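PDB 4HRO: small archaeal modifier protein 1 from Haloferax volcanii DS2, which is covalently attached to lysine residues of target proteins as a ubiquitin-like modifier and also carries sulfur in molybdenum cofactor biosynthesis. Local coordinates for residues W6-D11 and L81-P86. Sequence-based numbering, arbitrary orientation.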
loop_
_atom_site.group_PDB
_atom_site.type_symbol
_atom_site.label_atom_id
_atom_site.label_comp_id
_atom_site.label_asym_id
_atom_site.label_seq_id
_atom_site.Cartn_x
_atom_site.Cartn_y
_atom_site.Cartn_z
ATOM N N TRP A 6 1.885 2.904 -5.912
ATOM C CA TRP A 6 2.596 2.665 -4.671
ATOM C C TRP A 6 4.097 2.732 -4.916
ATOM O O TRP A 6 4.606 2.178 -5.908
ATOM C CB TRP A 6 2.277 1.266 -4.139
ATOM C CG TRP A 6 0.948 1.151 -3.484
ATOM C CD1 TRP A 6 -0.218 0.732 -4.051
ATOM C CD2 TRP A 6 0.648 1.462 -2.125
ATOM N NE1 TRP A 6 -1.237 0.760 -3.118
ATOM C CE2 TRP A 6 -0.725 1.208 -1.928
ATOM C CE3 TRP A 6 1.404 1.952 -1.052
ATOM C CZ2 TRP A 6 -1.353 1.423 -0.702
ATOM C CZ3 TRP A 6 0.778 2.163 0.161
ATOM C CH2 TRP A 6 -0.580 1.901 0.325
ATOM N N LYS A 7 4.806 3.351 -3.978
ATOM C CA LYS A 7 6.241 3.187 -3.839
ATOM C C LYS A 7 6.536 2.309 -2.649
ATOM O O LYS A 7 5.904 2.435 -1.592
ATOM C CB LYS A 7 6.930 4.535 -3.684
ATOM C CG LYS A 7 7.252 5.140 -5.033
ATOM C CD LYS A 7 8.042 6.406 -4.901
ATOM C CE LYS A 7 8.769 6.722 -6.185
ATOM N NZ LYS A 7 9.423 8.033 -6.091
ATOM N N LEU A 8 7.486 1.397 -2.859
ATOM C CA LEU A 8 7.908 0.422 -1.862
ATOM C C LEU A 8 9.398 0.588 -1.591
ATOM O O LEU A 8 10.154 1.012 -2.461
ATOM C CB LEU A 8 7.686 -0.994 -2.394
ATOM C CG LEU A 8 6.270 -1.349 -2.842
ATOM C CD1 LEU A 8 6.263 -2.780 -3.406
ATOM C CD2 LEU A 8 5.252 -1.148 -1.764
ATOM N N PHE A 9 9.817 0.192 -0.390
ATOM C CA PHE A 9 11.169 0.422 0.099
ATOM C C PHE A 9 11.718 -0.820 0.761
ATOM O O PHE A 9 10.973 -1.642 1.313
ATOM C CB PHE A 9 11.184 1.632 1.046
ATOM C CG PHE A 9 10.728 2.874 0.367
ATOM C CD1 PHE A 9 11.639 3.679 -0.291
ATOM C CD2 PHE A 9 9.393 3.180 0.287
ATOM C CE1 PHE A 9 11.220 4.790 -0.992
ATOM C CE2 PHE A 9 8.965 4.294 -0.416
ATOM C CZ PHE A 9 9.869 5.085 -1.064
ATOM N N ALA A 10 13.040 -0.944 0.682
ATOM C CA ALA A 10 13.796 -1.966 1.380
ATOM C C ALA A 10 13.207 -3.350 1.076
ATOM O O ALA A 10 13.018 -3.712 -0.089
ATOM C CB ALA A 10 13.877 -1.656 2.900
ATOM N N ASP A 11 12.916 -4.138 2.101
ATOM C CA ASP A 11 12.460 -5.506 1.877
ATOM C C ASP A 11 11.126 -5.596 1.137
ATOM O O ASP A 11 10.848 -6.596 0.464
ATOM C CB ASP A 11 12.386 -6.266 3.212
ATOM C CG ASP A 11 11.565 -5.552 4.285
ATOM O OD1 ASP A 11 11.870 -4.383 4.633
ATOM O OD2 ASP A 11 10.638 -6.195 4.822
ATOM N N LEU A 81 1.101 6.868 -3.289
ATOM C CA LEU A 81 1.031 6.149 -2.022
ATOM C C LEU A 81 2.399 5.565 -1.742
ATOM O O LEU A 81 3.101 5.152 -2.663
ATOM C CB LEU A 81 -0.031 5.037 -2.110
ATOM C CG LEU A 81 -1.422 5.505 -2.572
ATOM C CD1 LEU A 81 -2.374 4.304 -2.648
ATOM C CD2 LEU A 81 -1.986 6.611 -1.708
ATOM N N ALA A 82 2.789 5.504 -0.480
ATOM C CA ALA A 82 4.100 4.964 -0.101
ATOM C C ALA A 82 3.955 4.025 1.076
ATOM O O ALA A 82 3.174 4.284 2.007
ATOM C CB ALA A 82 5.095 6.074 0.221
ATOM N N LEU A 83 4.726 2.948 1.050
ATOM C CA LEU A 83 4.701 1.935 2.074
ATOM C C LEU A 83 6.120 1.706 2.569
ATOM O O LEU A 83 6.974 1.176 1.826
ATOM C CB LEU A 83 4.124 0.644 1.499
ATOM C CG LEU A 83 3.761 -0.455 2.488
ATOM C CD1 LEU A 83 2.654 -0.012 3.409
ATOM C CD2 LEU A 83 3.340 -1.722 1.768
ATOM N N PHE A 84 6.373 2.101 3.816
ATOM C CA PHE A 84 7.677 1.916 4.436
ATOM C C PHE A 84 7.578 0.873 5.525
ATOM O O PHE A 84 6.674 0.914 6.353
ATOM C CB PHE A 84 8.183 3.219 5.079
ATOM C CG PHE A 84 8.556 4.297 4.106
ATOM C CD1 PHE A 84 9.836 4.367 3.609
ATOM C CD2 PHE A 84 7.653 5.272 3.736
ATOM C CE1 PHE A 84 10.207 5.366 2.738
ATOM C CE2 PHE A 84 8.018 6.270 2.861
ATOM C CZ PHE A 84 9.297 6.316 2.368
ATOM N N PRO A 85 8.547 -0.043 5.570
ATOM C CA PRO A 85 8.621 -0.923 6.727
ATOM C C PRO A 85 8.988 -0.138 8.001
ATOM O O PRO A 85 9.382 1.021 7.942
ATOM C CB PRO A 85 9.691 -1.937 6.327
ATOM C CG PRO A 85 10.582 -1.179 5.406
ATOM C CD PRO A 85 9.714 -0.178 4.681
ATOM N N PRO A 86 8.859 -0.772 9.166
ATOM C CA PRO A 86 9.174 -0.108 10.430
ATOM C C PRO A 86 10.574 0.497 10.456
ATOM O O PRO A 86 11.513 -0.109 9.934
ATOM C CB PRO A 86 9.087 -1.250 11.446
ATOM C CG PRO A 86 8.084 -2.165 10.863
ATOM C CD PRO A 86 8.335 -2.134 9.374
#
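The rings of F9 and F84 stack as an offset pair, with centroids 4.1 Å apart and planes tilted by 11°. CE1 of F84 sits over the centre of the F9 ring, while CD2 of F9 lies over the F84 face, displaced toward its rim. L83 O comes to the edge of the F9 ring, 3.5 Å from CD2 and in its plane. This carbonyl oxygen is buried by the contact and has no partner in the model. W6, L8, L81 and L83 lie on the sheet face opposite K7 and A82. The CG of W6 stands beside the backbone N (chi1 -77°), and the indole reaches across to the neighbouring strand. L81 CB makes a CH-pi contact over the six-membered ring, 3.6 Å from its centroid. L81 CD1 lies on the same side, just outside the CE2-CZ2 bond. This is the central parallel pair of a beta-grasp fold, formed by the first and last strands, 2-8 and 80-84. Two backbone bonds join them: K7 N to L81 O at 2.8 Å, and L83 N to K7 O at 2.9 Å. L8 and L83 run alongside each other, L8 CD2 lying 3.9 Å from L83 CB. Helix 31-41 covers W6, L8 and L81 through A34, L35 and L38. Past the strands, D11 and P85 run in opposite directions, OD1 of D11 in van der Waals contact with P85 CG at 3.5 Å.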